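Local structure of alcohol dehydrogenase YqhD (Escherichia coli, 4QGS) at residues A[32-37]-A[66-71]; A[58-63]-A[188-193]; A[302-307]-A[339-344]. The protein reduces a broad range of short-chain aldehydes, among them butanal, propanal and toxic acrolein, to alcohols with NADPH, using one bound zinc ion per subunit. One frame throughout, in Å; residues are numbered along the deposited sequence. Where two conformers were deposited one is given.

Contact 1: residues A[32-37]-A[66-71]; sequences GLREQI and KGMDVL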
# COMPACT_ATOMS: atom_id res chain seq x y z
N GLY A 32 4.52 -9.65 -22.28
CA GLY A 32 5.69 -8.80 -22.32
C GLY A 32 6.78 -9.17 -21.32
O GLY A 32 7.83 -8.54 -21.29
N LEU A 33 6.52 -10.19 -20.51
CA LEU A 33 7.43 -10.56 -19.42
C LEU A 33 8.78 -11.11 -19.87
O LEU A 33 9.83 -10.65 -19.44
CB LEU A 33 6.75 -11.61 -18.52
CG LEU A 33 7.65 -12.31 -17.49
CD1 LEU A 33 8.12 -11.30 -16.47
CD2 LEU A 33 6.90 -13.42 -16.79
N ARG A 34 8.73 -12.11 -20.73
CA ARG A 34 9.93 -12.83 -21.12
C ARG A 34 11.06 -11.92 -21.65
O ARG A 34 12.23 -12.09 -21.30
CB ARG A 34 9.56 -13.87 -22.18
CG ARG A 34 10.68 -14.82 -22.52
CD ARG A 34 10.25 -15.83 -23.58
NE ARG A 34 11.29 -16.83 -23.77
CZ ARG A 34 11.22 -18.08 -23.32
NH1 ARG A 34 12.22 -18.93 -23.55
NH2 ARG A 34 10.16 -18.50 -22.65
N GLU A 35 10.70 -10.95 -22.48
CA GLU A 35 11.70 -10.10 -23.11
C GLU A 35 12.40 -9.19 -22.10
O GLU A 35 13.46 -8.63 -22.39
CB GLU A 35 11.06 -9.28 -24.24
CG GLU A 35 10.02 -8.27 -23.81
CD GLU A 35 9.30 -7.64 -25.00
OE1 GLU A 35 8.11 -7.96 -25.22
OE2 GLU A 35 9.92 -6.83 -25.70
N GLN A 36 11.84 -9.06 -20.90
CA GLN A 36 12.45 -8.20 -19.88
C GLN A 36 13.58 -8.89 -19.12
O GLN A 36 14.34 -8.25 -18.39
CB GLN A 36 11.39 -7.73 -18.88
CG GLN A 36 10.17 -7.09 -19.49
CD GLN A 36 10.47 -5.79 -20.19
OE1 GLN A 36 11.33 -5.02 -19.77
NE2 GLN A 36 9.75 -5.54 -21.28
N ILE A 37 13.70 -10.19 -19.28
CA ILE A 37 14.66 -10.97 -18.51
C ILE A 37 15.66 -11.58 -19.48
O ILE A 37 15.26 -12.13 -20.50
CB ILE A 37 13.96 -12.07 -17.70
CG1 ILE A 37 12.96 -11.47 -16.72
CG2 ILE A 37 14.96 -12.95 -16.97
CD1 ILE A 37 12.17 -12.52 -15.98
N LYS A 66 9.14 -20.49 -20.30
CA LYS A 66 9.48 -21.87 -20.59
C LYS A 66 10.77 -21.95 -21.41
O LYS A 66 10.94 -21.22 -22.38
CB LYS A 66 8.34 -22.55 -21.32
CG LYS A 66 8.42 -24.05 -21.32
CD LYS A 66 7.32 -24.62 -22.16
CE LYS A 66 7.77 -25.94 -22.72
NZ LYS A 66 8.06 -26.94 -21.65
N GLY A 67 11.69 -22.82 -20.99
CA GLY A 67 12.96 -22.97 -21.68
C GLY A 67 14.07 -22.21 -20.99
O GLY A 67 15.25 -22.45 -21.23
N MET A 68 13.70 -21.27 -20.13
CA MET A 68 14.68 -20.54 -19.36
C MET A 68 14.98 -21.26 -18.05
O MET A 68 14.24 -22.16 -17.63
CB MET A 68 14.20 -19.11 -19.10
CG MET A 68 14.08 -18.32 -20.41
SD MET A 68 13.38 -16.67 -20.26
CE MET A 68 14.50 -15.92 -19.09
N ASP A 69 16.07 -20.86 -17.42
CA ASP A 69 16.56 -21.48 -16.19
C ASP A 69 15.80 -20.89 -15.00
O ASP A 69 16.17 -19.84 -14.49
CB ASP A 69 18.07 -21.25 -16.09
CG ASP A 69 18.71 -22.01 -14.95
OD1 ASP A 69 18.04 -22.82 -14.30
OD2 ASP A 69 19.92 -21.81 -14.75
N VAL A 70 14.74 -21.57 -14.59
CA VAL A 70 13.84 -21.05 -13.57
C VAL A 70 13.79 -21.91 -12.30
O VAL A 70 13.66 -23.14 -12.37
CB VAL A 70 12.40 -20.90 -14.13
CG1 VAL A 70 11.45 -20.41 -13.05
CG2 VAL A 70 12.40 -19.97 -15.34
N LEU A 71 13.91 -21.26 -11.14
CA LEU A 71 13.79 -21.91 -9.84
C LEU A 71 12.62 -21.26 -9.09
O LEU A 71 12.17 -20.18 -9.46
CB LEU A 71 15.07 -21.77 -9.02
CG LEU A 71 16.29 -22.66 -9.29
CD1 LEU A 71 16.72 -22.63 -10.74
CD2 LEU A 71 17.44 -22.23 -8.38
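Met68 lays its thioether over one face of the Arg34 guanidinium, SD standing above the middle of the flat group and 4.0 Å from Arg34 CZ. The two side chains run antiparallel alongside one another, and Met68 CG follows over the same face at 3.7 Å from Arg34 NH1. In the plane of the guanidinium, its outer end closes on a single backbone oxygen: Arg34 NH1 lies 2.9 Å and Arg34 NH2 2.8 Å from Lys66 O. Sharing one acceptor bends both bonds, with N-H...O angles near 145°, and both nitrogens reach the carbonyl from one face of its plane. An extended chain with CG anti to the backbone N (chi1 -172°) carries the group this far.

The setting is the nucleotide-binding alpha/beta domain, where residues 66-71 lead from helix 57-64 into edge strand 69-73 of a parallel sheet. Arg34 NH2 also bonds Ala64 O, so its positive charge sits at the helix's C-terminal end, where it probably complements the helix dipole. Gly67 follows with a positive phi of 99°, at which a CB would jam against Lys66 O. On the apolar side, Met68 bends at its thioether, bringing CE within 3.7 Å of Ile37 CG2; Ile37 itself packs on Val43 and Phe183 of the sheet.

Contact 2: residues A[58-63]-A[188-193]; sequences LDQVLD and PVYTYT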
# COMPACT_ATOMS: atom_id res chain seq x y z
N LEU A 58 0.67 -18.59 -11.50
CA LEU A 58 2.04 -19.08 -11.47
C LEU A 58 2.32 -19.93 -12.71
O LEU A 58 3.41 -19.85 -13.28
CB LEU A 58 2.31 -19.90 -10.21
CG LEU A 58 3.75 -20.42 -10.14
CD1 LEU A 58 4.76 -19.27 -10.13
CD2 LEU A 58 3.91 -21.33 -8.92
N ASP A 59 1.35 -20.74 -13.11
CA ASP A 59 1.50 -21.53 -14.34
C ASP A 59 1.68 -20.64 -15.57
O ASP A 59 2.42 -21.00 -16.50
CB ASP A 59 0.30 -22.46 -14.54
CG ASP A 59 0.30 -23.64 -13.57
OD1 ASP A 59 1.38 -24.03 -13.08
OD2 ASP A 59 -0.79 -24.20 -13.33
N GLN A 60 1.02 -19.49 -15.60
CA GLN A 60 1.19 -18.57 -16.73
C GLN A 60 2.58 -17.97 -16.73
O GLN A 60 3.17 -17.78 -17.79
CB GLN A 60 0.15 -17.44 -16.72
CG GLN A 60 -1.26 -17.88 -17.10
CD GLN A 60 -2.22 -16.72 -17.32
OE1 GLN A 60 -1.80 -15.58 -17.54
NE2 GLN A 60 -3.52 -17.00 -17.25
N VAL A 61 3.12 -17.68 -15.54
CA VAL A 61 4.48 -17.19 -15.45
C VAL A 61 5.47 -18.26 -15.91
O VAL A 61 6.37 -17.98 -16.71
CB VAL A 61 4.82 -16.73 -14.01
CG1 VAL A 61 6.28 -16.30 -13.92
CG2 VAL A 61 3.89 -15.60 -13.60
N LEU A 62 5.28 -19.48 -15.44
CA LEU A 62 6.15 -20.59 -15.82
C LEU A 62 6.10 -20.82 -17.33
O LEU A 62 7.14 -21.00 -17.97
CB LEU A 62 5.77 -21.86 -15.06
CG LEU A 62 6.05 -21.78 -13.56
CD1 LEU A 62 5.49 -22.99 -12.84
CD2 LEU A 62 7.54 -21.63 -13.28
N ASP A 63 4.90 -20.77 -17.91
CA ASP A 63 4.76 -20.91 -19.36
C ASP A 63 5.44 -19.78 -20.13
O ASP A 63 6.09 -20.02 -21.15
CB ASP A 63 3.29 -20.98 -19.77
CG ASP A 63 3.10 -20.90 -21.28
OD1 ASP A 63 2.90 -19.78 -21.80
OD2 ASP A 63 3.16 -21.96 -21.94
N PRO A 188 -5.26 -6.69 -15.05
CA PRO A 188 -6.50 -6.61 -14.28
C PRO A 188 -7.23 -7.96 -14.20
O PRO A 188 -7.93 -8.22 -13.22
CB PRO A 188 -7.32 -5.58 -15.05
CG PRO A 188 -6.27 -4.68 -15.66
CD PRO A 188 -5.17 -5.61 -16.06
N VAL A 189 -7.07 -8.80 -15.21
CA VAL A 189 -7.75 -10.11 -15.18
C VAL A 189 -7.32 -10.94 -13.97
O VAL A 189 -8.13 -11.68 -13.40
CB VAL A 189 -7.48 -10.91 -16.47
CG1 VAL A 189 -8.03 -12.36 -16.35
CG2 VAL A 189 -8.09 -10.18 -17.66
N TYR A 190 -6.07 -10.79 -13.54
CA TYR A 190 -5.59 -11.51 -12.36
C TYR A 190 -6.30 -11.04 -11.08
O TYR A 190 -6.22 -11.72 -10.07
CB TYR A 190 -4.08 -11.35 -12.17
CG TYR A 190 -3.22 -11.93 -13.28
CD1 TYR A 190 -3.75 -12.85 -14.19
CD2 TYR A 190 -1.89 -11.56 -13.42
CE1 TYR A 190 -2.96 -13.38 -15.20
CE2 TYR A 190 -1.09 -12.10 -14.43
CZ TYR A 190 -1.64 -13.00 -15.32
OH TYR A 190 -0.86 -13.53 -16.33
N THR A 191 -6.97 -9.89 -11.12
CA THR A 191 -7.68 -9.41 -9.92
C THR A 191 -9.12 -9.95 -9.84
O THR A 191 -9.78 -9.77 -8.83
CB THR A 191 -7.73 -7.86 -9.83
OG1 THR A 191 -8.65 -7.32 -10.78
CG2 THR A 191 -6.35 -7.27 -10.08
N TYR A 192 -9.60 -10.60 -10.89
CA TYR A 192 -10.98 -11.10 -10.90
C TYR A 192 -11.28 -12.06 -9.75
O TYR A 192 -12.41 -12.13 -9.27
CB TYR A 192 -11.30 -11.84 -12.20
CG TYR A 192 -11.36 -11.01 -13.46
CD1 TYR A 192 -11.12 -9.63 -13.45
CD2 TYR A 192 -11.67 -11.61 -14.67
CE1 TYR A 192 -11.17 -8.89 -14.63
CE2 TYR A 192 -11.73 -10.89 -15.84
CZ TYR A 192 -11.48 -9.53 -15.82
OH TYR A 192 -11.55 -8.84 -17.01
N THR A 193 -10.27 -12.80 -9.32
CA THR A 193 -10.47 -13.85 -8.32
C THR A 193 -10.40 -13.34 -6.87
O THR A 193 -10.69 -14.09 -5.92
CB THR A 193 -9.43 -14.98 -8.49
OG1 THR A 193 -8.11 -14.43 -8.42
CG2 THR A 193 -9.62 -15.68 -9.82
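The NADP(+)-binding cleft supplies one partner here, Tyr190, whose hydroxyl reaches over to the exposed Gln60 of helix 57-64. Tyr190 OH donates to Gln60 OE1 in a short hydrogen bond of 2.6 Å. The side chains come from opposite directions, and OE1 arrives at the edge of the phenol ring, close to its plane, where it also lies 3.4 Å from Tyr190 CE1. Relative to the amide, however, the hydroxyl stands above the carbonyl plane, 38° out of it, and does not use a lone pair. The amide and ring planes are turned 63° against each other, which marks a meeting at one oxygen and not a stack. Gln60 gets there with an extended chain beyond CG, while Tyr190 CG lies anti to its own carbonyl carbon (chi1 -63°), directing the ring at the helix.

In the Rossmann-like domain, helix 57-64 belongs to the connection between parallel strands 42-46 and 69-73, whereas residues 188-193 form a helical turn just after strand 183-186; the bond thus ties a crossover helix of the sheet to the turn through which the chain leaves its last strand for helix 196-211. A phenylalanine here, lacking the hydroxyl, would probably leave Gln60 OE1 without this donor's hold and its amide freer to turn. The turn bearing the tyrosine is held from within: Pro188 O accepts from Thr191 N at 2.8 Å and from Thr191 OG1 at 2.7 Å, the hydroxyl lying on a lone pair. Pro188 itself packs on Tyr249 and Ala253 of helix 249-262. Thr149 and Thr193, also NADP(+)-binding residues, belong to the same site, the Thr149 side chain about 5 Å from that of Tyr190.

Contact 3: residues A[302-307]-A[339-344]; sequences ALWNEK and AATRNF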
# COMPACT_ATOMS: atom_id res chain seq x y z
N ALA A 302 -13.26 10.27 11.63
CA ALA A 302 -13.10 10.85 12.96
C ALA A 302 -11.94 11.85 12.98
O ALA A 302 -12.04 12.92 13.59
CB ALA A 302 -12.88 9.75 14.01
N LEU A 303 -10.85 11.50 12.29
CA LEU A 303 -9.68 12.38 12.26
C LEU A 303 -10.00 13.67 11.51
O LEU A 303 -9.59 14.76 11.94
CB LEU A 303 -8.49 11.65 11.61
CG LEU A 303 -7.17 12.44 11.63
CD1 LEU A 303 -5.96 11.54 11.87
CD2 LEU A 303 -7.00 13.23 10.34
N TRP A 304 -10.71 13.55 10.40
CA TRP A 304 -11.07 14.72 9.60
C TRP A 304 -11.93 15.70 10.41
O TRP A 304 -11.70 16.91 10.37
CB TRP A 304 -11.80 14.29 8.34
CG TRP A 304 -10.88 13.96 7.20
CD1 TRP A 304 -9.52 14.06 7.16
CD2 TRP A 304 -11.29 13.49 5.91
NE1 TRP A 304 -9.06 13.69 5.91
CE2 TRP A 304 -10.12 13.32 5.13
CE3 TRP A 304 -12.53 13.18 5.35
CZ2 TRP A 304 -10.17 12.86 3.82
CZ3 TRP A 304 -12.58 12.73 4.04
CH2 TRP A 304 -11.40 12.59 3.28
N ASN A 305 -12.89 15.19 11.17
CA ASN A 305 -13.71 16.09 11.97
C ASN A 305 -12.87 16.78 13.03
O ASN A 305 -13.03 17.98 13.28
CB ASN A 305 -14.87 15.36 12.64
CG ASN A 305 -15.63 16.26 13.59
OD1 ASN A 305 -16.25 17.25 13.17
ND2 ASN A 305 -15.55 15.97 14.88
N GLU A 306 -11.95 16.04 13.64
CA GLU A 306 -11.08 16.59 14.66
C GLU A 306 -10.12 17.65 14.09
O GLU A 306 -9.80 18.63 14.76
CB GLU A 306 -10.29 15.47 15.33
CG GLU A 306 -9.24 15.94 16.31
CD GLU A 306 -9.83 16.61 17.53
OE1 GLU A 306 -10.94 16.22 17.95
OE2 GLU A 306 -9.19 17.55 18.05
N LYS A 307 -9.68 17.44 12.86
CA LYS A 307 -8.69 18.31 12.25
C LYS A 307 -9.33 19.25 11.22
O LYS A 307 -8.67 19.70 10.28
CB LYS A 307 -7.59 17.47 11.59
CG LYS A 307 -6.79 16.61 12.55
CD LYS A 307 -6.14 17.43 13.66
CE LYS A 307 -5.10 18.41 13.09
NZ LYS A 307 -4.70 19.43 14.12
N ALA A 339 -19.46 12.92 5.71
CA ALA A 339 -20.54 11.93 5.69
C ALA A 339 -20.55 11.13 4.39
O ALA A 339 -20.79 9.91 4.41
CB ALA A 339 -21.89 12.61 5.89
N ALA A 340 -20.30 11.79 3.26
CA ALA A 340 -20.25 11.11 1.97
C ALA A 340 -19.11 10.09 1.93
O ALA A 340 -19.24 9.02 1.34
CB ALA A 340 -20.11 12.11 0.80
N THR A 341 -17.99 10.45 2.56
CA THR A 341 -16.82 9.57 2.61
C THR A 341 -17.12 8.35 3.48
O THR A 341 -16.84 7.21 3.10
CB THR A 341 -15.58 10.32 3.15
OG1 THR A 341 -15.38 11.51 2.36
CG2 THR A 341 -14.33 9.45 3.08
N ARG A 342 -17.70 8.60 4.65
CA ARG A 342 -18.11 7.52 5.53
C ARG A 342 -19.07 6.59 4.80
O ARG A 342 -18.89 5.38 4.80
CB ARG A 342 -18.77 8.09 6.79
CG ARG A 342 -18.95 7.07 7.88
CD ARG A 342 -19.66 7.69 9.10
NE ARG A 342 -18.86 8.64 9.87
CZ ARG A 342 -17.91 8.29 10.74
NH1 ARG A 342 -17.26 9.21 11.43
NH2 ARG A 342 -17.58 7.02 10.90
N ASN A 343 -20.08 7.17 4.15
CA ASN A 343 -21.05 6.37 3.43
C ASN A 343 -20.42 5.54 2.31
O ASN A 343 -20.79 4.39 2.09
CB ASN A 343 -22.16 7.25 2.86
CG ASN A 343 -23.19 6.45 2.09
OD1 ASN A 343 -23.99 5.72 2.69
ND2 ASN A 343 -23.18 6.57 0.78
N PHE A 344 -19.46 6.14 1.60
CA PHE A 344 -18.76 5.43 0.53
C PHE A 344 -18.09 4.16 1.08
O PHE A 344 -18.24 3.08 0.53
CB PHE A 344 -17.73 6.37 -0.14
CG PHE A 344 -16.87 5.71 -1.18
CD1 PHE A 344 -17.43 5.19 -2.34
CD2 PHE A 344 -15.49 5.62 -1.01
CE1 PHE A 344 -16.64 4.58 -3.31
CE2 PHE A 344 -14.70 5.01 -1.97
CZ PHE A 344 -15.27 4.48 -3.11
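Thr341 meets the rim of the Trp304 indole, with OG1 3.5 Å from CZ3 and near the ring plane. Its methyl, CG2, approaches the same Trp304 CZ3 at 3.8 Å, and the threonine comes in roughly perpendicular to the indole side chain. The hydroxyl bonds in other directions: a chi1 of -54° sets OG1 beside the backbone N, where it binds Ala337 O one turn back in helix 330-347, and it is also bonded to Tyr318 OH. The Tyr318 ring in turn packs edge-to-face with Trp304.

Arg342, next in sequence, starts with CG anti to its backbone N but bends at chi3 (-71°), bringing NH1 to 4.1 Å from Ala302 N. This is an approach without a bond; Arg342 NH2 is held by Thr352 OG1. The contact lies where helices 292-306 and 330-347 pack in the helical C-terminal domain of the iron-containing alcohol dehydrogenase family, with the Trp304 side chain about 14 Å from the zinc ion. With no hydrogen bond between them, the segments meet by van der Waals contact alone, with Tyr318 as a shared neighbour, and the buried threonine hydroxyl, already satisfied by Ala337 and Tyr318, can lie against a carbon edge without a polar mate there.

Contacts 1 and 2 are neighbours in the nucleotide-binding domain and share helix 57-64: contact 2 uses a side chain on it, contact 1 the carbonyls at and just beyond its end. They also touch directly, Leu33 packing on Val61 and Val70 on Leu62. Both are only partly buried. Contact 1 combines a charged grip on a backbone oxygen with thioether and apolar packing, whereas contact 2 is a single bond between side chains at the cofactor site. Contact 3 lies on the opposite side of the chain's centre, about 47 Å from contact 1 between centres. It is buried between helices of the other domain, and its polar groups turn to partners outside the two segments.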